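Local coordinates for DNA repair protein RECN (Deinococcus radiodurans, PDB 4ABY) that probably binds and hydrolyses ATP through its SMC-like head domain and may take part in the recombinational repair of double-strand breaks in damaged DNA, at residues K73-G86 / L141-H155. Sequence-based numbering, arbitrary orientation.
Sequences KSIIVDALGLLLGG and LQEWAQGRLTIHWQH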
# COMPACT_ATOMS: atom_id res chain seq x y z
N LYS A 73 15.53 0.42 0.89
CA LYS A 73 14.47 0.98 0.08
C LYS A 73 14.57 0.45 -1.35
O LYS A 73 13.55 0.15 -1.98
CB LYS A 73 14.54 2.51 0.08
CG LYS A 73 13.83 3.16 -1.09
CD LYS A 73 13.11 4.43 -0.67
CE LYS A 73 13.17 5.49 -1.76
NZ LYS A 73 12.53 5.01 -3.02
N SER A 74 15.79 0.33 -1.84
CA SER A 74 16.02 -0.18 -3.19
C SER A 74 15.51 -1.61 -3.31
O SER A 74 14.91 -1.98 -4.32
CB SER A 74 17.51 -0.11 -3.54
OG SER A 74 18.02 1.20 -3.38
N ILE A 75 15.75 -2.41 -2.28
CA ILE A 75 15.28 -3.78 -2.26
C ILE A 75 13.76 -3.86 -2.17
O ILE A 75 13.12 -4.57 -2.93
CB ILE A 75 15.89 -4.54 -1.08
CG1 ILE A 75 17.41 -4.53 -1.21
CG2 ILE A 75 15.36 -5.95 -1.02
CD1 ILE A 75 18.12 -5.26 -0.09
N ILE A 76 13.18 -3.09 -1.26
CA ILE A 76 11.77 -3.24 -0.94
C ILE A 76 10.83 -2.29 -1.67
O ILE A 76 9.74 -2.68 -2.06
CB ILE A 76 11.55 -3.07 0.55
CG1 ILE A 76 12.40 -4.09 1.30
CG2 ILE A 76 10.09 -3.26 0.89
CD1 ILE A 76 12.07 -5.49 0.91
N VAL A 77 11.25 -1.05 -1.84
CA VAL A 77 10.40 -0.10 -2.54
C VAL A 77 10.76 -0.08 -4.02
O VAL A 77 9.89 -0.28 -4.87
CB VAL A 77 10.49 1.31 -1.93
CG1 VAL A 77 9.47 2.22 -2.58
CG2 VAL A 77 10.25 1.25 -0.44
N ASP A 78 12.03 0.15 -4.33
CA ASP A 78 12.48 0.29 -5.71
C ASP A 78 12.36 -0.99 -6.52
O ASP A 78 11.80 -0.98 -7.61
CB ASP A 78 13.92 0.81 -5.75
CG ASP A 78 14.02 2.26 -5.31
OD1 ASP A 78 12.98 2.96 -5.30
OD2 ASP A 78 15.14 2.71 -4.99
N ALA A 79 12.89 -2.08 -5.99
CA ALA A 79 12.85 -3.36 -6.70
C ALA A 79 11.42 -3.87 -6.83
O ALA A 79 10.94 -4.09 -7.94
CB ALA A 79 13.72 -4.39 -6.02
N LEU A 80 10.75 -4.07 -5.71
CA LEU A 80 9.38 -4.57 -5.74
C LEU A 80 8.49 -3.69 -6.62
O LEU A 80 7.52 -4.16 -7.20
CB LEU A 80 8.80 -4.68 -4.33
CG LEU A 80 9.44 -5.72 -3.42
CD1 LEU A 80 8.78 -5.70 -2.06
CD2 LEU A 80 9.35 -7.10 -4.04
N GLY A 81 8.83 -2.41 -6.71
CA GLY A 81 8.07 -1.49 -7.53
C GLY A 81 8.06 -1.93 -8.98
O GLY A 81 7.05 -1.81 -9.68
N LEU A 82 9.19 -2.45 -9.44
CA LEU A 82 9.32 -2.95 -10.80
C LEU A 82 8.40 -4.14 -11.03
O LEU A 82 7.81 -4.27 -12.10
CB LEU A 82 10.76 -3.33 -11.09
CG LEU A 82 11.80 -2.21 -11.03
CD1 LEU A 82 13.19 -2.80 -11.16
CD2 LEU A 82 11.55 -1.19 -12.12
N LEU A 83 8.29 -5.01 -10.04
CA LEU A 83 7.40 -6.17 -10.14
C LEU A 83 5.95 -5.73 -10.22
O LEU A 83 5.12 -6.43 -10.79
CB LEU A 83 7.59 -7.11 -8.95
CG LEU A 83 8.96 -7.77 -8.83
CD1 LEU A 83 8.93 -8.79 -7.72
CD2 LEU A 83 9.35 -8.42 -10.14
N LEU A 84 5.64 -4.58 -9.63
CA LEU A 84 4.28 -4.06 -9.64
C LEU A 84 3.89 -3.54 -11.02
O LEU A 84 2.73 -3.23 -11.27
CB LEU A 84 4.11 -2.95 -8.61
CG LEU A 84 3.34 -3.29 -7.34
CD1 LEU A 84 2.91 -2.01 -6.65
CD2 LEU A 84 2.12 -4.13 -7.67
N GLY A 85 4.87 -3.44 -11.90
CA GLY A 85 4.63 -2.92 -13.23
C GLY A 85 4.83 -1.43 -13.23
O GLY A 85 4.24 -0.71 -14.04
N GLY A 86 5.68 -0.97 -12.32
CA GLY A 86 5.99 0.45 -12.22
C GLY A 86 6.78 1.00 -13.41
O GLY A 86 7.07 0.29 -14.37
N LEU A 141 1.61 -7.72 -16.15
CA LEU A 141 2.41 -7.82 -14.94
C LEU A 141 1.74 -7.01 -13.85
O LEU A 141 1.65 -7.44 -12.70
CB LEU A 141 3.82 -7.28 -15.19
CG LEU A 141 4.83 -7.30 -14.04
CD1 LEU A 141 5.02 -8.71 -13.51
CD2 LEU A 141 6.15 -6.72 -14.49
N GLN A 142 1.25 -5.83 -14.21
CA GLN A 142 0.57 -4.95 -13.27
C GLN A 142 -0.68 -5.59 -12.71
O GLN A 142 -0.89 -5.61 -11.50
CB GLN A 142 0.19 -3.64 -13.95
CG GLN A 142 1.36 -2.79 -14.33
CD GLN A 142 0.95 -1.59 -15.14
OE1 GLN A 142 1.78 -0.77 -15.52
NE2 GLN A 142 -0.35 -1.48 -15.41
N GLU A 143 -1.52 -6.11 -13.59
CA GLU A 143 -2.78 -6.71 -13.18
C GLU A 143 -2.56 -7.92 -12.29
O GLU A 143 -3.33 -8.17 -11.37
CB GLU A 143 -3.62 -7.09 -14.40
CG GLU A 143 -3.96 -5.91 -15.30
CD GLU A 143 -4.76 -6.30 -16.52
OE1 GLU A 143 -4.72 -7.49 -16.90
OE2 GLU A 143 -5.42 -5.41 -17.11
N TRP A 144 -1.48 -8.65 -12.55
CA TRP A 144 -1.18 -9.85 -11.78
C TRP A 144 -0.55 -9.51 -10.45
O TRP A 144 -0.96 -10.01 -9.40
CB TRP A 144 -0.28 -10.80 -12.56
CG TRP A 144 0.03 -12.06 -11.81
CD1 TRP A 144 -0.66 -13.24 -11.86
CD2 TRP A 144 1.09 -12.26 -10.87
NE1 TRP A 144 -0.09 -14.16 -11.01
CE2 TRP A 144 0.99 -13.58 -10.39
CE3 TRP A 144 2.12 -11.44 -10.39
CZ2 TRP A 144 1.88 -14.11 -9.46
CZ3 TRP A 144 3.00 -11.97 -9.46
CH2 TRP A 144 2.88 -13.29 -9.01
N ALA A 145 0.46 -8.64 -10.48
CA ALA A 145 1.20 -8.27 -9.28
C ALA A 145 0.38 -7.40 -8.32
O ALA A 145 0.63 -7.40 -7.11
CB ALA A 145 2.50 -7.57 -9.65
N GLN A 146 -0.60 -6.67 -8.84
CA GLN A 146 -1.46 -5.85 -8.00
C GLN A 146 -2.41 -6.69 -7.16
O GLN A 146 -3.16 -6.17 -6.34
CB GLN A 146 -2.25 -4.85 -8.84
CG GLN A 146 -1.42 -3.69 -9.35
CD GLN A 146 -2.20 -2.83 -10.31
OE1 GLN A 146 -3.29 -3.19 -10.74
NE2 GLN A 146 -1.63 -1.68 -10.67
N GLY A 147 -2.39 -8.00 -7.39
CA GLY A 147 -3.16 -8.91 -6.57
C GLY A 147 -2.29 -9.51 -5.49
O GLY A 147 -2.77 -10.22 -4.61
N ARG A 148 -0.99 -9.22 -5.56
CA ARG A 148 -0.02 -9.80 -4.65
C ARG A 148 0.67 -8.74 -3.79
O ARG A 148 0.86 -8.92 -2.59
CB ARG A 148 1.05 -10.58 -5.43
CG ARG A 148 0.52 -11.68 -6.35
CD ARG A 148 -0.24 -12.74 -5.58
NE ARG A 148 -0.36 -13.99 -6.33
CZ ARG A 148 -1.22 -14.20 -7.32
NH1 ARG A 148 -2.05 -13.23 -7.71
NH2 ARG A 148 -1.26 -15.37 -7.94
N LEU A 149 1.05 -7.63 -4.43
CA LEU A 149 1.81 -6.57 -3.78
C LEU A 149 1.03 -5.28 -3.63
O LEU A 149 0.20 -4.93 -4.47
CB LEU A 149 3.09 -6.28 -4.56
CG LEU A 149 4.37 -6.99 -4.13
CD1 LEU A 149 5.53 -6.50 -4.98
CD2 LEU A 149 4.64 -6.75 -2.66
N THR A 150 1.32 -4.55 -2.56
CA THR A 150 0.83 -3.19 -2.39
C THR A 150 1.96 -2.37 -1.81
O THR A 150 2.39 -2.61 -0.68
CB THR A 150 -0.34 -3.14 -1.40
OG1 THR A 150 -1.47 -3.81 -1.96
CG2 THR A 150 -0.71 -1.71 -1.12
N ILE A 151 2.48 -1.41 -2.57
CA ILE A 151 3.50 -0.52 -2.03
C ILE A 151 2.87 0.83 -1.72
O ILE A 151 2.27 1.45 -2.60
CB ILE A 151 4.66 -0.31 -3.00
CG1 ILE A 151 5.54 -1.56 -3.07
CG2 ILE A 151 5.50 0.88 -2.57
CD1 ILE A 151 5.09 -2.56 -4.09
N HIS A 152 3.01 1.29 -0.48
CA HIS A 152 2.33 2.52 -0.09
C HIS A 152 3.17 3.78 -0.13
O HIS A 152 4.38 3.76 0.10
CB HIS A 152 1.63 2.38 1.26
CG HIS A 152 0.33 1.65 1.18
ND1 HIS A 152 -0.68 2.01 0.31
CD2 HIS A 152 -0.14 0.57 1.87
CE1 HIS A 152 -1.70 1.19 0.46
NE2 HIS A 152 -1.40 0.31 1.40
N TRP A 153 2.46 4.88 -0.39
CA TRP A 153 3.04 6.14 -0.80
C TRP A 153 3.30 6.00 -2.29
O TRP A 153 2.53 6.52 -3.09
CB TRP A 153 4.25 6.49 0.09
CG TRP A 153 5.30 7.48 -0.40
CD1 TRP A 153 6.47 7.78 0.25
CD2 TRP A 153 5.31 8.26 -1.61
NE1 TRP A 153 7.20 8.68 -0.47
CE2 TRP A 153 6.51 9.00 -1.61
CE3 TRP A 153 4.43 8.41 -2.68
CZ2 TRP A 153 6.85 9.87 -2.65
CZ3 TRP A 153 4.77 9.27 -3.70
CH2 TRP A 153 5.97 9.99 -3.68
N GLN A 154 4.33 5.26 -2.69
CA GLN A 154 4.67 5.20 -4.12
C GLN A 154 3.59 4.60 -5.04
O GLN A 154 3.50 4.98 -6.20
CB GLN A 154 6.00 4.48 -4.35
CG GLN A 154 7.21 5.33 -4.06
CD GLN A 154 7.60 5.29 -2.60
OE1 GLN A 154 6.87 4.78 -1.76
NE2 GLN A 154 8.78 5.82 -2.29
N HIS A 155 2.80 3.66 -4.53
CA HIS A 155 1.81 2.98 -5.37
C HIS A 155 0.44 2.90 -4.73
O HIS A 155 -0.30 1.94 -4.95
CB HIS A 155 2.29 1.58 -5.75
CG HIS A 155 3.55 1.57 -6.56
ND1 HIS A 155 3.55 1.68 -7.93
CD2 HIS A 155 4.85 1.45 -6.19
CE1 HIS A 155 4.79 1.63 -8.38
NE2 HIS A 155 5.60 1.49 -7.34
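Leu84 lays its CD1 methyl over one face of the His155 imidazole, 3.9 Å from the ring centroid and 24° off the ring normal, a CH-pi contact. The same methyl meets CD1 of Ile151, the two side chains running past each other in opposite directions. The other branch of Leu84, CD2, points to the turn that follows helix 138-145, where it lies 3.6 Å from Ala145 O and packs on CB of Ala145 and of Leu149. The two branches thus reach different partners, CD1 the ring and the strand, CD2 the helix end and Leu149. Cutting Leu84 back to an alanine is likely to open a gap between Ile151, Leu149 and Ala145 and take away the methyl that covers one face of the His155 ring. Helix 69-83 begins within the P-loop, and Lys73 and Ser74, in its first turns, belong to the predicted ATP site; strand 149-152 is an outer strand of the mixed sheet of this RecN head domain, and the axes of 73-83 and 149-152 cross at -135°. Farther back along the helix, Leu80 CB packs on Leu149 CD1 at 3.8 Å, and Val77 CG1, set anti to the backbone N (chi1 -173°), rests 3.6 Å from CD of the Gln154 amide, whose NE2 is hydrogen-bonded to Asp322. Lys73 NZ, nearby, forms a salt bridge with Asp78. At the other end a Schellman motif closes the helix, and the positive phi of Gly85 calls for glycine; a side chain there would also run into Gln142 CG. Beside it, Gln142 CA approaches Leu84 O at 3.4 Å in a CA-H...O contact, while Leu141 CG abuts Leu83 O.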